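Local coordinates for Sfrice_029225 (Spodoptera frugiperda, PDB 6I50), which probably acts as a secreted cytokine of the tumour necrosis factor family, assembling as a trimer that is expected to bind a TNF receptor, at residues 3-9 / 40-46; 75-81 / 116-122; 84-88 / 139-144. One frame throughout, in Å; residues are numbered along the deposited sequence.

Interaction 1 (3-9 / 40-46)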
# COMPACT_ATOMS: atom_id res chain seq x y z
N PHE A 3 -15.41 -13.57 7.68
CA PHE A 3 -14.21 -12.78 7.41
C PHE A 3 -13.23 -13.71 6.71
O PHE A 3 -12.42 -14.39 7.34
CB PHE A 3 -13.64 -12.21 8.71
CG PHE A 3 -12.48 -11.28 8.51
CD1 PHE A 3 -12.51 -10.29 7.55
CD2 PHE A 3 -11.37 -11.37 9.33
CE1 PHE A 3 -11.45 -9.41 7.39
CE2 PHE A 3 -10.30 -10.50 9.18
CZ PHE A 3 -10.34 -9.52 8.21
N ILE A 4 -13.32 -13.76 5.38
CA ILE A 4 -12.48 -14.66 4.58
C ILE A 4 -11.18 -13.90 4.30
O ILE A 4 -11.05 -13.19 3.31
CB ILE A 4 -13.20 -15.10 3.30
CG1 ILE A 4 -14.51 -15.80 3.68
CG2 ILE A 4 -12.31 -16.03 2.47
CD1 ILE A 4 -15.27 -16.35 2.50
N ALA A 5 -10.22 -14.06 5.21
CA ALA A 5 -9.04 -13.21 5.21
C ALA A 5 -7.93 -13.91 5.99
O ALA A 5 -8.20 -14.72 6.87
CB ALA A 5 -9.34 -11.84 5.83
N ALA A 6 -6.69 -13.56 5.66
CA ALA A 6 -5.53 -14.14 6.34
C ALA A 6 -4.34 -13.22 6.15
O ALA A 6 -4.22 -12.52 5.14
CB ALA A 6 -5.22 -15.54 5.81
N HIS A 7 -3.45 -13.23 7.14
CA HIS A 7 -2.20 -12.48 7.08
C HIS A 7 -1.07 -13.43 7.47
O HIS A 7 -1.16 -14.09 8.51
CB HIS A 7 -2.22 -11.27 8.02
CG HIS A 7 -0.96 -10.47 8.00
ND1 HIS A 7 -0.75 -9.45 7.10
CD2 HIS A 7 0.16 -10.54 8.76
CE1 HIS A 7 0.44 -8.91 7.31
NE2 HIS A 7 1.01 -9.55 8.32
N PHE A 8 -0.05 -13.51 6.63
CA PHE A 8 1.12 -14.35 6.89
C PHE A 8 2.35 -13.47 6.88
O PHE A 8 2.52 -12.65 5.98
CB PHE A 8 1.25 -15.45 5.83
CG PHE A 8 -0.03 -16.20 5.59
CD1 PHE A 8 -0.37 -17.26 6.41
CD2 PHE A 8 -0.89 -15.83 4.57
CE1 PHE A 8 -1.55 -17.96 6.21
CE2 PHE A 8 -2.07 -16.53 4.35
CZ PHE A 8 -2.40 -17.59 5.19
N HIS A 9 3.22 -13.63 7.88
CA HIS A 9 4.37 -12.75 7.97
C HIS A 9 5.65 -13.55 8.14
O HIS A 9 5.63 -14.76 8.42
CB HIS A 9 4.22 -11.71 9.11
CG HIS A 9 3.94 -12.30 10.46
ND1 HIS A 9 3.13 -11.68 11.39
CD2 HIS A 9 4.39 -13.43 11.06
CE1 HIS A 9 3.08 -12.40 12.49
NE2 HIS A 9 3.83 -13.47 12.32
N TRP A 40 7.13 -17.99 5.67
CA TRP A 40 5.90 -17.36 6.12
C TRP A 40 5.31 -18.13 7.29
O TRP A 40 5.53 -19.33 7.46
CB TRP A 40 4.85 -17.31 5.00
CG TRP A 40 5.23 -16.59 3.75
CD1 TRP A 40 5.14 -17.08 2.48
CD2 TRP A 40 5.71 -15.25 3.63
NE1 TRP A 40 5.55 -16.12 1.58
CE2 TRP A 40 5.90 -14.99 2.26
CE3 TRP A 40 6.00 -14.24 4.55
CZ2 TRP A 40 6.37 -13.77 1.79
CZ3 TRP A 40 6.47 -13.03 4.08
CH2 TRP A 40 6.65 -12.81 2.72
N TYR A 41 4.50 -17.42 8.09
CA TYR A 41 3.76 -18.05 9.16
C TYR A 41 2.54 -17.19 9.43
O TYR A 41 2.64 -15.96 9.42
CB TYR A 41 4.59 -18.20 10.44
CG TYR A 41 4.00 -19.18 11.42
CD1 TYR A 41 4.28 -20.54 11.32
CD2 TYR A 41 3.15 -18.76 12.43
CE1 TYR A 41 3.74 -21.45 12.21
CE2 TYR A 41 2.60 -19.66 13.33
CZ TYR A 41 2.89 -21.01 13.21
OH TYR A 41 2.35 -21.91 14.09
N PRO A 42 1.38 -17.80 9.68
CA PRO A 42 0.18 -16.99 9.97
C PRO A 42 0.35 -16.13 11.22
O PRO A 42 0.90 -16.57 12.23
CB PRO A 42 -0.92 -18.05 10.16
CG PRO A 42 -0.18 -19.31 10.50
CD PRO A 42 1.09 -19.24 9.71
N ALA A 43 -0.12 -14.88 11.12
CA ALA A 43 -0.19 -14.02 12.29
C ALA A 43 -1.15 -14.62 13.31
O ALA A 43 -2.01 -15.44 12.96
CB ALA A 43 -0.66 -12.62 11.88
N PRO A 44 -1.02 -14.24 14.58
CA PRO A 44 -1.89 -14.85 15.61
C PRO A 44 -3.37 -14.73 15.31
O PRO A 44 -4.11 -15.70 15.55
CB PRO A 44 -1.48 -14.10 16.88
CG PRO A 44 -0.04 -13.78 16.66
CD PRO A 44 0.06 -13.44 15.18
N TRP A 45 -3.84 -13.59 14.79
CA TRP A 45 -5.27 -13.47 14.54
C TRP A 45 -5.72 -14.43 13.44
O TRP A 45 -6.87 -14.88 13.44
CB TRP A 45 -5.65 -12.02 14.20
CG TRP A 45 -5.28 -11.50 12.83
CD1 TRP A 45 -4.25 -10.64 12.53
CD2 TRP A 45 -5.97 -11.74 11.59
NE1 TRP A 45 -4.24 -10.36 11.18
CE2 TRP A 45 -5.28 -11.02 10.58
CE3 TRP A 45 -7.09 -12.49 11.23
CZ2 TRP A 45 -5.68 -11.04 9.24
CZ3 TRP A 45 -7.48 -12.52 9.90
CH2 TRP A 45 -6.78 -11.79 8.92
N THR A 46 -4.82 -14.76 12.52
CA THR A 46 -5.13 -15.74 11.48
C THR A 46 -5.18 -17.15 12.06
O THR A 46 -6.11 -17.91 11.78
CB THR A 46 -4.10 -15.62 10.36
OG1 THR A 46 -4.23 -14.33 9.75
CG2 THR A 46 -4.32 -16.70 9.32
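Strand 5-9 offers its backbone to strand 40-42 and to the start of the helix at 44-46, and four hydrogen bonds cross the seam. H9 and Y41 form the antiparallel hydrogen-bonded pair: H9 N donates to Y41 O (2.9 Å) and Y41 N to H9 O (2.9 Å, with a more bent angle). One step on, F8 and P42 make the non-hydrogen-bonded pair, CA to CA 4.2 Å, where the missing amide hydrogen of a proline costs nothing. The next carbonyl, H7 O, accepts from A43 N (2.9 Å), the N-cap residue. The chain then turns into the helix, so H7 N is met by a side chain rather than a backbone carbonyl: it donates to T46 OG1 at 2.9 Å. H7 ND1 is satisfied by the hydroxyl of Y73. W45 lays its six-membered ring along the strand, with CZ2 3.7 Å from H7 CB and CZ3 3.5 Å from F3 CE2, while its NE1 donates to the carbonyl of A126 of the second subunit. That subunit is also reached through F3, H7 and P44. On the sheet face that carries F8 and P42, F8 CD1 packs on P42 CB (3.9 Å), and L56 touches both side chains. Through its other edge strand 5-9 bonds to strand 144-161, so 40-42 adds to one antiparallel sheet of the TNF-type jelly roll.

Interaction 2 (75-81 / 116-122)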
# COMPACT_ATOMS: atom_id res chain seq x y z
N GLN A 75 4.64 -7.31 1.11
CA GLN A 75 5.84 -6.54 1.36
C GLN A 75 7.02 -7.48 1.55
O GLN A 75 6.96 -8.41 2.36
CB GLN A 75 5.70 -5.65 2.60
CG GLN A 75 6.97 -4.86 2.91
CD GLN A 75 6.72 -3.72 3.87
OE1 GLN A 75 5.97 -2.79 3.55
NE2 GLN A 75 7.34 -3.77 5.04
N ILE A 76 8.09 -7.24 0.79
CA ILE A 76 9.36 -7.92 0.98
C ILE A 76 10.37 -6.87 1.42
O ILE A 76 10.56 -5.86 0.73
CB ILE A 76 9.83 -8.65 -0.29
CG1 ILE A 76 8.78 -9.67 -0.75
CG2 ILE A 76 11.17 -9.33 -0.05
CD1 ILE A 76 8.49 -10.77 0.26
N TYR A 77 11.01 -7.11 2.56
CA TYR A 77 12.01 -6.20 3.10
C TYR A 77 13.38 -6.74 2.71
O TYR A 77 13.85 -7.73 3.28
CB TYR A 77 11.84 -6.08 4.61
CG TYR A 77 12.60 -4.96 5.29
CD1 TYR A 77 13.98 -5.00 5.41
CD2 TYR A 77 11.92 -3.90 5.88
CE1 TYR A 77 14.67 -4.00 6.05
CE2 TYR A 77 12.61 -2.89 6.54
CZ TYR A 77 13.98 -2.95 6.62
OH TYR A 77 14.67 -1.95 7.27
N TYR A 78 14.02 -6.09 1.74
CA TYR A 78 15.34 -6.53 1.29
C TYR A 78 16.44 -5.89 2.12
O TYR A 78 16.34 -4.73 2.53
CB TYR A 78 15.55 -6.17 -0.18
CG TYR A 78 14.61 -6.90 -1.12
CD1 TYR A 78 14.92 -8.16 -1.62
CD2 TYR A 78 13.41 -6.32 -1.50
CE1 TYR A 78 14.05 -8.82 -2.48
CE2 TYR A 78 12.54 -6.97 -2.36
CZ TYR A 78 12.86 -8.21 -2.84
OH TYR A 78 11.98 -8.84 -3.70
N LEU A 79 17.49 -6.66 2.37
CA LEU A 79 18.74 -6.16 2.95
C LEU A 79 19.80 -6.76 2.03
O LEU A 79 20.27 -7.88 2.25
CB LEU A 79 18.91 -6.58 4.41
CG LEU A 79 20.13 -5.98 5.12
CD1 LEU A 79 20.19 -4.48 4.88
CD2 LEU A 79 20.11 -6.29 6.60
N ASP A 80 20.13 -6.03 0.98
CA ASP A 80 20.81 -6.63 -0.16
C ASP A 80 21.70 -5.58 -0.80
O ASP A 80 21.48 -4.37 -0.66
CB ASP A 80 19.79 -7.17 -1.17
CG ASP A 80 20.40 -8.14 -2.16
OD1 ASP A 80 20.42 -9.35 -1.88
OD2 ASP A 80 20.85 -7.67 -3.23
N SER A 81 22.72 -6.05 -1.51
CA SER A 81 23.69 -5.16 -2.13
C SER A 81 23.45 -4.95 -3.62
O SER A 81 24.17 -4.16 -4.24
CB SER A 81 25.12 -5.67 -1.90
OG SER A 81 25.27 -6.99 -2.39
N ASP A 116 25.35 -3.33 1.24
CA ASP A 116 24.07 -3.82 1.72
C ASP A 116 23.23 -2.64 2.19
O ASP A 116 23.72 -1.76 2.91
CB ASP A 116 24.26 -4.81 2.86
CG ASP A 116 24.74 -6.17 2.39
OD1 ASP A 116 24.46 -6.53 1.23
OD2 ASP A 116 25.40 -6.88 3.18
N LYS A 117 21.95 -2.61 1.80
CA LYS A 117 21.10 -1.53 2.27
C LYS A 117 19.67 -2.01 2.35
O LYS A 117 19.25 -2.90 1.60
CB LYS A 117 21.19 -0.30 1.36
CG LYS A 117 20.86 -0.55 -0.08
CD LYS A 117 21.63 0.44 -0.93
CE LYS A 117 22.09 -0.20 -2.22
NZ LYS A 117 20.93 -0.60 -3.07
N PRO A 118 18.88 -1.44 3.27
CA PRO A 118 17.50 -1.90 3.47
C PRO A 118 16.51 -1.20 2.56
O PRO A 118 16.56 0.03 2.42
CB PRO A 118 17.24 -1.55 4.94
CG PRO A 118 18.07 -0.34 5.17
CD PRO A 118 19.29 -0.46 4.29
N ASN A 119 15.61 -1.96 1.94
CA ASN A 119 14.55 -1.41 1.10
C ASN A 119 13.34 -2.33 1.20
O ASN A 119 13.44 -3.50 0.84
CB ASN A 119 15.00 -1.29 -0.36
CG ASN A 119 15.81 -0.05 -0.62
OD1 ASN A 119 15.27 1.06 -0.62
ND2 ASN A 119 17.10 -0.23 -0.87
N SER A 120 12.21 -1.80 1.66
CA SER A 120 10.97 -2.56 1.67
C SER A 120 10.21 -2.28 0.37
O SER A 120 10.11 -1.12 -0.06
CB SER A 120 10.12 -2.22 2.90
OG SER A 120 9.85 -0.84 3.00
N CYS A 121 9.71 -3.33 -0.27
CA CYS A 121 9.01 -3.20 -1.54
C CYS A 121 7.58 -3.68 -1.31
O CYS A 121 7.35 -4.88 -1.12
CB CYS A 121 9.70 -4.02 -2.64
SG CYS A 121 9.54 -3.36 -4.34
N PHE A 122 6.63 -2.74 -1.33
CA PHE A 122 5.23 -3.01 -1.02
C PHE A 122 4.37 -2.79 -2.26
O PHE A 122 4.58 -1.83 -3.01
CB PHE A 122 4.74 -2.09 0.11
CG PHE A 122 3.28 -2.26 0.44
CD1 PHE A 122 2.29 -1.64 -0.34
CD2 PHE A 122 2.89 -3.03 1.52
CE1 PHE A 122 0.96 -1.82 -0.05
CE2 PHE A 122 1.56 -3.21 1.82
CZ PHE A 122 0.58 -2.60 1.04
O HOH W 1 7.30 -0.60 2.31
O HOH W 2 19.74 -3.60 -2.77
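D116 enters beside S81, its OD1 3.3 Å from S81 CB. K117 opens the pairing opposite D80: K117 N donates to D80 O (3.1 Å), and the return bond from D80 N to K117 O is weak at 3.3 Å. A water bridges D80 O (2.8 Å) to K117 NZ (3.2 Å). P118 falls at a non-hydrogen-bonded position facing L79, where no amide hydrogen is needed; its CB meets Y77 CE1 at 3.7 Å. N119 closes a regular pair with Y78, Y78 N to N119 O 2.8 Å and N119 N to Y78 O 2.9 Å, and its side-chain OD1 accepts from the backbone of S108 of the second subunit. These are neighbouring strands of the antiparallel TNF jelly roll: the side chains of Q75, Y77, S120 and F122 share one sheet face, those of I76, Y78, N119 and C121 the other. S120 sits across from Y77, and a water links S120 OG (2.7 Å) to Q75 OE1 (2.8 Å); S120 OG also bonds A106 N, and Q75 OE1 bonds S123 OG, both of the second subunit. C121 pairs with I76, C121 N to I76 O 2.9 Å and I76 N to C121 O 3.1 Å, while its sulfur is in the disulfide with C105. F122, facing Q75, meets F122 of both other subunits edge-to-face, at the heart of the trimer.

Interaction 3 (84-88 / 139-144)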
# COMPACT_ATOMS: atom_id res chain seq x y z
N THR A 84 19.19 -3.45 -8.06
CA THR A 84 17.76 -3.61 -8.27
C THR A 84 17.24 -4.79 -7.47
O THR A 84 17.83 -5.88 -7.49
CB THR A 84 17.44 -3.82 -9.76
OG1 THR A 84 17.89 -2.69 -10.51
CG2 THR A 84 15.95 -4.02 -9.97
N ILE A 85 16.15 -4.57 -6.74
CA ILE A 85 15.42 -5.63 -6.07
C ILE A 85 13.98 -5.56 -6.55
O ILE A 85 13.42 -4.47 -6.73
CB ILE A 85 15.51 -5.50 -4.53
CG1 ILE A 85 15.23 -4.07 -4.07
CG2 ILE A 85 16.90 -5.91 -4.06
CD1 ILE A 85 13.82 -3.84 -3.60
N SER A 86 13.38 -6.72 -6.80
CA SER A 86 12.04 -6.76 -7.36
C SER A 86 11.43 -8.12 -7.07
O SER A 86 12.13 -9.14 -7.08
CB SER A 86 12.07 -6.48 -8.87
OG SER A 86 10.77 -6.56 -9.44
N TRP A 87 10.13 -8.13 -6.79
CA TRP A 87 9.39 -9.37 -6.62
C TRP A 87 8.17 -9.40 -7.53
O TRP A 87 7.69 -8.36 -8.01
CB TRP A 87 8.97 -9.60 -5.16
CG TRP A 87 8.11 -8.54 -4.52
CD1 TRP A 87 8.51 -7.61 -3.60
CD2 TRP A 87 6.70 -8.33 -4.70
NE1 TRP A 87 7.44 -6.83 -3.21
CE2 TRP A 87 6.32 -7.25 -3.87
CE3 TRP A 87 5.73 -8.95 -5.50
CZ2 TRP A 87 5.01 -6.78 -3.82
CZ3 TRP A 87 4.43 -8.48 -5.45
CH2 TRP A 87 4.08 -7.40 -4.62
N VAL A 88 7.69 -10.62 -7.78
CA VAL A 88 6.47 -10.87 -8.54
C VAL A 88 5.58 -11.79 -7.73
O VAL A 88 6.05 -12.68 -7.02
CB VAL A 88 6.76 -11.48 -9.93
CG1 VAL A 88 7.29 -10.40 -10.88
CG2 VAL A 88 7.74 -12.62 -9.82
N ASN A 139 11.36 -13.52 -6.15
CA ASN A 139 12.17 -12.42 -6.65
C ASN A 139 12.32 -12.57 -8.16
O ASN A 139 12.26 -13.68 -8.70
CB ASN A 139 13.53 -12.39 -5.95
CG ASN A 139 13.39 -12.21 -4.45
OD1 ASN A 139 12.48 -11.54 -3.96
ND2 ASN A 139 14.30 -12.84 -3.70
N THR A 140 12.47 -11.44 -8.85
CA THR A 140 12.59 -11.50 -10.31
C THR A 140 13.97 -11.95 -10.77
O THR A 140 14.09 -12.49 -11.87
CB THR A 140 12.28 -10.14 -10.93
OG1 THR A 140 13.35 -9.23 -10.64
CG2 THR A 140 10.98 -9.59 -10.37
N ALA A 141 15.00 -11.73 -9.96
CA ALA A 141 16.36 -12.11 -10.31
C ALA A 141 16.95 -12.96 -9.19
O ALA A 141 16.49 -12.92 -8.04
CB ALA A 141 17.25 -10.89 -10.57
N GLY A 142 17.97 -13.72 -9.54
CA GLY A 142 18.48 -14.72 -8.63
C GLY A 142 19.18 -14.13 -7.42
O GLY A 142 19.82 -13.08 -7.48
N ASP A 143 19.01 -14.82 -6.29
CA ASP A 143 19.81 -14.60 -5.10
C ASP A 143 19.74 -13.17 -4.59
O ASP A 143 20.65 -12.37 -4.79
CB ASP A 143 21.25 -15.02 -5.36
CG ASP A 143 21.39 -16.52 -5.48
OD1 ASP A 143 20.51 -17.16 -6.09
OD2 ASP A 143 22.38 -17.06 -4.94
N ARG A 144 18.64 -12.86 -3.92
CA ARG A 144 18.50 -11.64 -3.15
C ARG A 144 18.28 -12.03 -1.70
O ARG A 144 17.72 -13.10 -1.41
CB ARG A 144 17.33 -10.77 -3.65
CG ARG A 144 17.46 -10.35 -5.11
CD ARG A 144 18.61 -9.39 -5.30
NE ARG A 144 18.52 -8.66 -6.57
CZ ARG A 144 19.11 -9.04 -7.70
NH1 ARG A 144 18.97 -8.30 -8.80
NH2 ARG A 144 19.83 -10.15 -7.75
O HOH W 3 15.14 -9.15 -7.61
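This is a strand-to-loop contact: the beginning of strand 84-92 lies against the turn that carries the chain from strand 134-139 into strand 144-161. Pairing of strands 84-92 and 134-139 ends at W87 and N139, a non-hydrogen-bonded antiparallel pair with CA atoms 4.1 Å apart, and the last backbone bond runs from T140 N to S86 O (2.9 Å). The same S86 O receives a hydrogen bond from a water at 3.1 Å, which A141 N reaches only weakly at 3.5 Å. The CA-to-CB bond of T140 points toward the strand, and its CG2 lies 3.2 Å from S86 OG, which is hydrogen-bonded to C105 O, and 3.8 Å from V88 CG1. Beyond this the loop swings away, crossing from one sheet of the TNF jelly-roll sandwich to the other; at its far end D143 and R144 form a G1 beta bulge opposite V31, and D143 makes a salt bridge to R30. R144 reaches back across the gap: NE and NH1 both donate to T84 O, each at 3.0 Å, so one carbonyl takes a forked bond from the guanidinium. N139 OD1 accepts from H37 NE2 and the Y78 hydroxyl.

Overall arrangement
Along the chain interaction 1 closes before interaction 2 opens, whereas the segments of interactions 2 and 3 alternate, strand 84-92 following directly on strand 68-80. Interactions 1 and 2 lie in the same sheet with centres about 22 Å apart, touching where W40 CH2 packs on I76 CD1 (3.7 Å); both also reach the second subunit. Interaction 3 belongs to the opposing sheet and its exit loop, its centre about 10 Å from that of interaction 2 and about 24 Å from that of interaction 1. Probable hydrogen bonds, Y78 OH to N139 OD1 (2.8 Å) and W87 NE1 to C121 O (2.9 Å), join interactions 2 and 3 across the sandwich, while S120 and F122 on the other face meet neighbouring subunits.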